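Long-range contact in probable ribosomal RNA small subunit methyltransferase (PDB 3DMH), which probably methylates the N2 atom of a guanosine in 16S ribosomal RNA, using S-adenosylmethionine as the methyl donor: residues L38-L52 and A124-A138. Numbering follows the deposited sequence.
Sequences LQKTVEPFGERALDL and AAARALRMGGRLYLA
A Rossmann-like sheet of the class I methyltransferase type, strand order 3-2-1-4-5-7-6, carries this contact. It lies in the N-terminal half, away from the cofactor and guanosine. Strand 102-108 separates strands 48-51 and 133-140, so the two segments meet through side chains and loops. On one face, helix 33-41 and the loop after it lie over Y136 and A138. L38 CG presses on A138 CB at 3.4 Å, a tight carbon pair. V42 CG1 makes a CH-pi contact with one face of the Y136 ring, 4.0 Å from the centroid and offset toward the rim. At the far end of this ring, Y136 OH accepts a bent hydrogen bond from E43 N (3.1 Å, 143°). With an alanine at Y136, E43 N would probably lose this acceptor and V42 the ring beneath it. On the other face, helix 115-128 receives L50 and L52. L50 CD2 meets A128 CB at 3.7 Å, and L52 CD1 rests on A125. Near the type II turn R130-G133, R48 and R130 share a salt-bridge partner, D103. F45 has CG anti to its backbone N (chi1 178°), which directs the ring to R134. The extended R134 chain crosses the ring with its guanidinium nearly parallel to it, 11° apart. R134 CD sits above the F45 ring centre, 3.6 Å from the centroid, while R130 NH2 approaches F45 CE2 obliquely at 3.5 Å.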
loop_
_atom_site.group_PDB
_atom_site.type_symbol
_atom_site.label_atom_id
_atom_site.label_comp_id
_atom_site.label_asym_id
_atom_site.label_seq_id
_atom_site.Cartn_x
_atom_site.Cartn_y
_atom_site.Cartn_z
ATOM N N LEU A 38 15.482 12.951 6.717
ATOM C CA LEU A 38 14.547 14.083 6.758
ATOM C C LEU A 38 14.370 14.665 8.153
ATOM O O LEU A 38 14.390 15.886 8.332
ATOM C CB LEU A 38 13.166 13.658 6.256
ATOM C CG LEU A 38 12.879 13.749 4.776
ATOM C CD1 LEU A 38 11.500 13.154 4.547
ATOM C CD2 LEU A 38 12.936 15.220 4.281
ATOM N N GLN A 39 14.150 13.802 9.145
ATOM C CA GLN A 39 13.850 14.277 10.487
ATOM C C GLN A 39 15.030 15.094 11.038
ATOM O O GLN A 39 14.834 16.053 11.787
ATOM C CB GLN A 39 13.483 13.106 11.415
ATOM C CG GLN A 39 13.018 13.513 12.818
ATOM C CD GLN A 39 14.164 13.811 13.804
ATOM O OE1 GLN A 39 13.966 14.513 14.798
ATOM N NE2 GLN A 39 15.356 13.289 13.525
ATOM N N LYS A 40 16.249 14.712 10.655
ATOM C CA LYS A 40 17.452 15.464 11.046
ATOM C C LYS A 40 17.646 16.780 10.305
ATOM O O LYS A 40 18.492 17.581 10.700
ATOM C CB LYS A 40 18.713 14.606 10.870
ATOM C CG LYS A 40 18.762 13.437 11.808
ATOM C CD LYS A 40 19.960 12.579 11.528
ATOM C CE LYS A 40 20.096 11.503 12.588
ATOM N NZ LYS A 40 21.478 10.937 12.572
ATOM N N THR A 41 16.862 17.004 9.250
ATOM C CA THR A 41 17.128 18.086 8.284
ATOM C C THR A 41 16.037 19.156 8.236
ATOM O O THR A 41 16.340 20.359 8.128
ATOM C CB THR A 41 17.364 17.517 6.861
ATOM O OG1 THR A 41 18.399 16.526 6.908
ATOM C CG2 THR A 41 17.778 18.611 5.868
ATOM N N VAL A 42 14.774 18.731 8.289
ATOM C CA VAL A 42 13.682 19.679 8.022
ATOM C C VAL A 42 13.610 20.818 9.049
ATOM O O VAL A 42 13.714 20.593 10.262
ATOM C CB VAL A 42 12.319 18.988 7.931
ATOM C CG1 VAL A 42 12.309 18.009 6.780
ATOM C CG2 VAL A 42 12.018 18.269 9.223
ATOM N N GLU A 43 13.429 22.034 8.530
ATOM C CA GLU A 43 13.289 23.250 9.330
ATOM C C GLU A 43 12.029 23.982 8.879
ATOM O O GLU A 43 11.677 23.928 7.700
ATOM C CB GLU A 43 14.481 24.188 9.086
ATOM C CG GLU A 43 15.850 23.532 9.177
ATOM C CD GLU A 43 16.469 23.665 10.540
ATOM O OE1 GLU A 43 16.031 24.556 11.304
ATOM O OE2 GLU A 43 17.402 22.889 10.848
ATOM N N PRO A 44 11.339 24.666 9.810
ATOM C CA PRO A 44 10.165 25.444 9.410
ATOM C C PRO A 44 10.454 26.496 8.340
ATOM O O PRO A 44 11.534 27.121 8.319
ATOM C CB PRO A 44 9.722 26.121 10.713
ATOM C CG PRO A 44 10.230 25.240 11.778
ATOM C CD PRO A 44 11.555 24.712 11.271
ATOM N N PHE A 45 9.474 26.679 7.463
ATOM C CA PHE A 45 9.497 27.745 6.472
ATOM C C PHE A 45 8.058 28.159 6.222
ATOM O O PHE A 45 7.258 27.351 5.779
ATOM C CB PHE A 45 10.132 27.257 5.165
ATOM C CG PHE A 45 10.143 28.296 4.085
ATOM C CD1 PHE A 45 11.104 29.297 4.094
ATOM C CD2 PHE A 45 9.180 28.300 3.076
ATOM C CE1 PHE A 45 11.127 30.274 3.111
ATOM C CE2 PHE A 45 9.194 29.280 2.092
ATOM C CZ PHE A 45 10.168 30.257 2.102
ATOM N N GLY A 46 7.721 29.412 6.505
ATOM C CA GLY A 46 6.349 29.870 6.338
ATOM C C GLY A 46 5.446 29.269 7.403
ATOM O O GLY A 46 5.914 28.888 8.468
ATOM N N GLU A 47 4.147 29.194 7.111
ATOM C CA GLU A 47 3.151 28.826 8.123
ATOM C C GLU A 47 2.485 27.478 7.891
ATOM O O GLU A 47 2.110 26.815 8.845
ATOM C CB GLU A 47 2.044 29.882 8.186
ATOM C CG GLU A 47 2.466 31.204 8.835
ATOM C CD GLU A 47 3.448 31.993 7.998
ATOM O OE1 GLU A 47 3.301 31.998 6.753
ATOM O OE2 GLU A 47 4.371 32.607 8.588
ATOM N N ARG A 48 2.334 27.099 6.625
ATOM C CA ARG A 48 1.569 25.897 6.251
ATOM C C ARG A 48 2.437 24.862 5.531
ATOM O O ARG A 48 3.006 25.141 4.476
ATOM C CB ARG A 48 0.403 26.276 5.342
ATOM C CG ARG A 48 -0.539 27.320 5.921
ATOM C CD ARG A 48 -1.217 28.104 4.791
ATOM N NE ARG A 48 -0.234 28.786 3.932
ATOM C CZ ARG A 48 -0.497 29.355 2.758
ATOM N NH1 ARG A 48 -1.734 29.376 2.262
ATOM N NH2 ARG A 48 0.490 29.922 2.080
ATOM N N ALA A 49 2.519 23.659 6.098
ATOM C CA ALA A 49 3.302 22.578 5.499
ATOM C C ALA A 49 2.420 21.407 5.090
ATOM O O ALA A 49 1.380 21.158 5.715
ATOM C CB ALA A 49 4.380 22.072 6.472
ATOM N N LEU A 50 2.873 20.674 4.079
ATOM C CA LEU A 50 2.186 19.463 3.630
ATOM C C LEU A 50 3.205 18.327 3.520
ATOM O O LEU A 50 4.213 18.468 2.835
ATOM C CB LEU A 50 1.538 19.720 2.260
ATOM C CG LEU A 50 0.719 18.580 1.633
ATOM C CD1 LEU A 50 -0.508 18.270 2.449
ATOM C CD2 LEU A 50 0.339 18.938 0.169
ATOM N N ASP A 51 2.935 17.193 4.171
ATOM C CA ASP A 51 3.760 15.984 3.999
ATOM C C ASP A 51 3.022 15.026 3.069
ATOM O O ASP A 51 1.916 14.595 3.389
ATOM C CB ASP A 51 3.985 15.316 5.363
ATOM C CG ASP A 51 4.986 14.190 5.316
ATOM O OD1 ASP A 51 5.184 13.551 4.264
ATOM O OD2 ASP A 51 5.544 13.899 6.403
ATOM N N LEU A 52 3.625 14.718 1.918
ATOM C CA LEU A 52 2.966 13.899 0.887
ATOM C C LEU A 52 3.226 12.400 0.998
ATOM O O LEU A 52 2.700 11.624 0.197
ATOM C CB LEU A 52 3.365 14.387 -0.524
ATOM C CG LEU A 52 2.772 15.732 -0.903
ATOM C CD1 LEU A 52 3.328 16.144 -2.275
ATOM C CD2 LEU A 52 1.252 15.671 -0.944
ATOM N N ALA A 124 2.298 16.901 -7.778
ATOM C CA ALA A 124 1.419 17.303 -6.685
ATOM C C ALA A 124 2.142 18.285 -5.762
ATOM O O ALA A 124 1.545 19.262 -5.292
ATOM C CB ALA A 124 0.965 16.085 -5.891
ATOM N N ALA A 125 3.413 18.002 -5.475
ATOM C CA ALA A 125 4.214 18.875 -4.601
ATOM C C ALA A 125 4.348 20.268 -5.208
ATOM O O ALA A 125 4.128 21.270 -4.538
ATOM C CB ALA A 125 5.584 18.280 -4.338
ATOM N N ALA A 126 4.699 20.307 -6.492
ATOM C CA ALA A 126 4.851 21.576 -7.219
ATOM C C ALA A 126 3.541 22.380 -7.235
ATOM O O ALA A 126 3.546 23.598 -7.024
ATOM C CB ALA A 126 5.374 21.323 -8.628
ATOM N N ARG A 127 2.426 21.687 -7.455
ATOM C CA ARG A 127 1.103 22.314 -7.464
ATOM C C ARG A 127 0.658 22.809 -6.084
ATOM O O ARG A 127 0.027 23.868 -5.978
ATOM C CB ARG A 127 0.066 21.349 -8.051
ATOM C CG ARG A 127 0.370 20.958 -9.500
ATOM C CD ARG A 127 -0.750 20.138 -10.155
ATOM N NE ARG A 127 -2.040 20.824 -10.120
ATOM C CZ ARG A 127 -2.434 21.721 -11.023
ATOM N NH1 ARG A 127 -1.641 22.042 -12.039
ATOM N NH2 ARG A 127 -3.624 22.297 -10.903
ATOM N N ALA A 128 0.990 22.051 -5.033
ATOM C CA ALA A 128 0.584 22.394 -3.675
ATOM C C ALA A 128 1.209 23.681 -3.165
ATOM O O ALA A 128 0.614 24.378 -2.340
ATOM C CB ALA A 128 0.928 21.237 -2.729
ATOM N N LEU A 129 2.425 23.955 -3.620
ATOM C CA LEU A 129 3.192 25.105 -3.167
ATOM C C LEU A 129 2.676 26.413 -3.756
ATOM O O LEU A 129 2.347 26.483 -4.941
ATOM C CB LEU A 129 4.679 24.932 -3.533
ATOM C CG LEU A 129 5.476 23.912 -2.691
ATOM C CD1 LEU A 129 6.872 23.721 -3.286
ATOM C CD2 LEU A 129 5.564 24.336 -1.230
ATOM N N ARG A 130 2.632 27.453 -2.930
ATOM C CA ARG A 130 2.522 28.824 -3.430
ATOM C C ARG A 130 3.798 29.168 -4.181
ATOM O O ARG A 130 4.825 28.523 -4.008
ATOM C CB ARG A 130 2.342 29.811 -2.270
ATOM C CG ARG A 130 3.576 29.940 -1.371
ATOM C CD ARG A 130 3.514 31.147 -0.470
ATOM N NE ARG A 130 4.594 31.176 0.525
ATOM C CZ ARG A 130 5.822 31.655 0.310
ATOM N NH1 ARG A 130 6.166 32.138 -0.881
ATOM N NH2 ARG A 130 6.712 31.658 1.297
ATOM N N MET A 131 3.761 30.214 -4.996
ATOM C CA MET A 131 4.994 30.695 -5.590
ATOM C C MET A 131 5.967 31.093 -4.484
ATOM O O MET A 131 5.576 31.771 -3.531
ATOM C CB MET A 131 4.699 31.898 -6.484
ATOM C CG MET A 131 5.849 32.314 -7.414
ATOM S SD MET A 131 6.423 31.013 -8.534
ATOM C CE MET A 131 4.935 30.555 -9.403
ATOM N N GLY A 132 7.222 30.664 -4.606
ATOM C CA GLY A 132 8.238 30.956 -3.586
ATOM C C GLY A 132 8.274 29.957 -2.432
ATOM O O GLY A 132 9.121 30.052 -1.546
ATOM N N GLY A 133 7.338 29.010 -2.441
ATOM C CA GLY A 133 7.306 27.906 -1.465
ATOM C C GLY A 133 8.491 26.986 -1.646
ATOM O O GLY A 133 9.171 27.051 -2.654
ATOM N N ARG A 134 8.727 26.099 -0.676
ATOM C CA ARG A 134 9.896 25.214 -0.738
ATOM C C ARG A 134 9.536 23.736 -0.561
ATOM O O ARG A 134 8.530 23.400 0.057
ATOM C CB ARG A 134 10.927 25.614 0.318
ATOM C CG ARG A 134 11.538 26.988 0.033
ATOM C CD ARG A 134 12.485 27.398 1.132
ATOM N NE ARG A 134 13.049 28.711 0.851
ATOM C CZ ARG A 134 13.964 29.309 1.606
ATOM N NH1 ARG A 134 14.418 28.716 2.705
ATOM N NH2 ARG A 134 14.421 30.506 1.266
ATOM N N LEU A 135 10.378 22.870 -1.115
ATOM C CA LEU A 135 10.159 21.425 -1.066
ATOM C C LEU A 135 11.396 20.743 -0.501
ATOM O O LEU A 135 12.505 20.919 -1.015
ATOM C CB LEU A 135 9.867 20.876 -2.469
ATOM C CG LEU A 135 9.908 19.355 -2.661
ATOM C CD1 LEU A 135 8.819 18.628 -1.851
ATOM C CD2 LEU A 135 9.787 18.973 -4.145
ATOM N N TYR A 136 11.203 19.966 0.562
ATOM C CA TYR A 136 12.237 19.049 1.036
ATOM C C TYR A 136 11.989 17.727 0.353
ATOM O O TYR A 136 10.898 17.166 0.476
ATOM C CB TYR A 136 12.135 18.818 2.549
ATOM C CG TYR A 136 12.789 19.878 3.380
ATOM C CD1 TYR A 136 14.180 19.927 3.531
ATOM C CD2 TYR A 136 12.025 20.838 4.027
ATOM C CE1 TYR A 136 14.788 20.914 4.304
ATOM C CE2 TYR A 136 12.616 21.835 4.800
ATOM C CZ TYR A 136 13.990 21.871 4.937
ATOM O OH TYR A 136 14.557 22.858 5.719
ATOM N N LEU A 137 12.986 17.267 -0.397
ATOM C CA LEU A 137 12.873 16.036 -1.170
ATOM C C LEU A 137 13.925 15.059 -0.672
ATOM O O LEU A 137 15.115 15.352 -0.716
ATOM C CB LEU A 137 13.088 16.335 -2.666
ATOM C CG LEU A 137 12.815 15.169 -3.612
ATOM C CD1 LEU A 137 11.321 14.898 -3.731
ATOM C CD2 LEU A 137 13.450 15.476 -4.966
ATOM N N ALA A 138 13.504 13.888 -0.194
ATOM C CA ALA A 138 14.483 12.952 0.345
ATOM C C ALA A 138 14.423 11.612 -0.365
ATOM O O ALA A 138 13.370 11.176 -0.826
ATOM C CB ALA A 138 14.269 12.742 1.853
#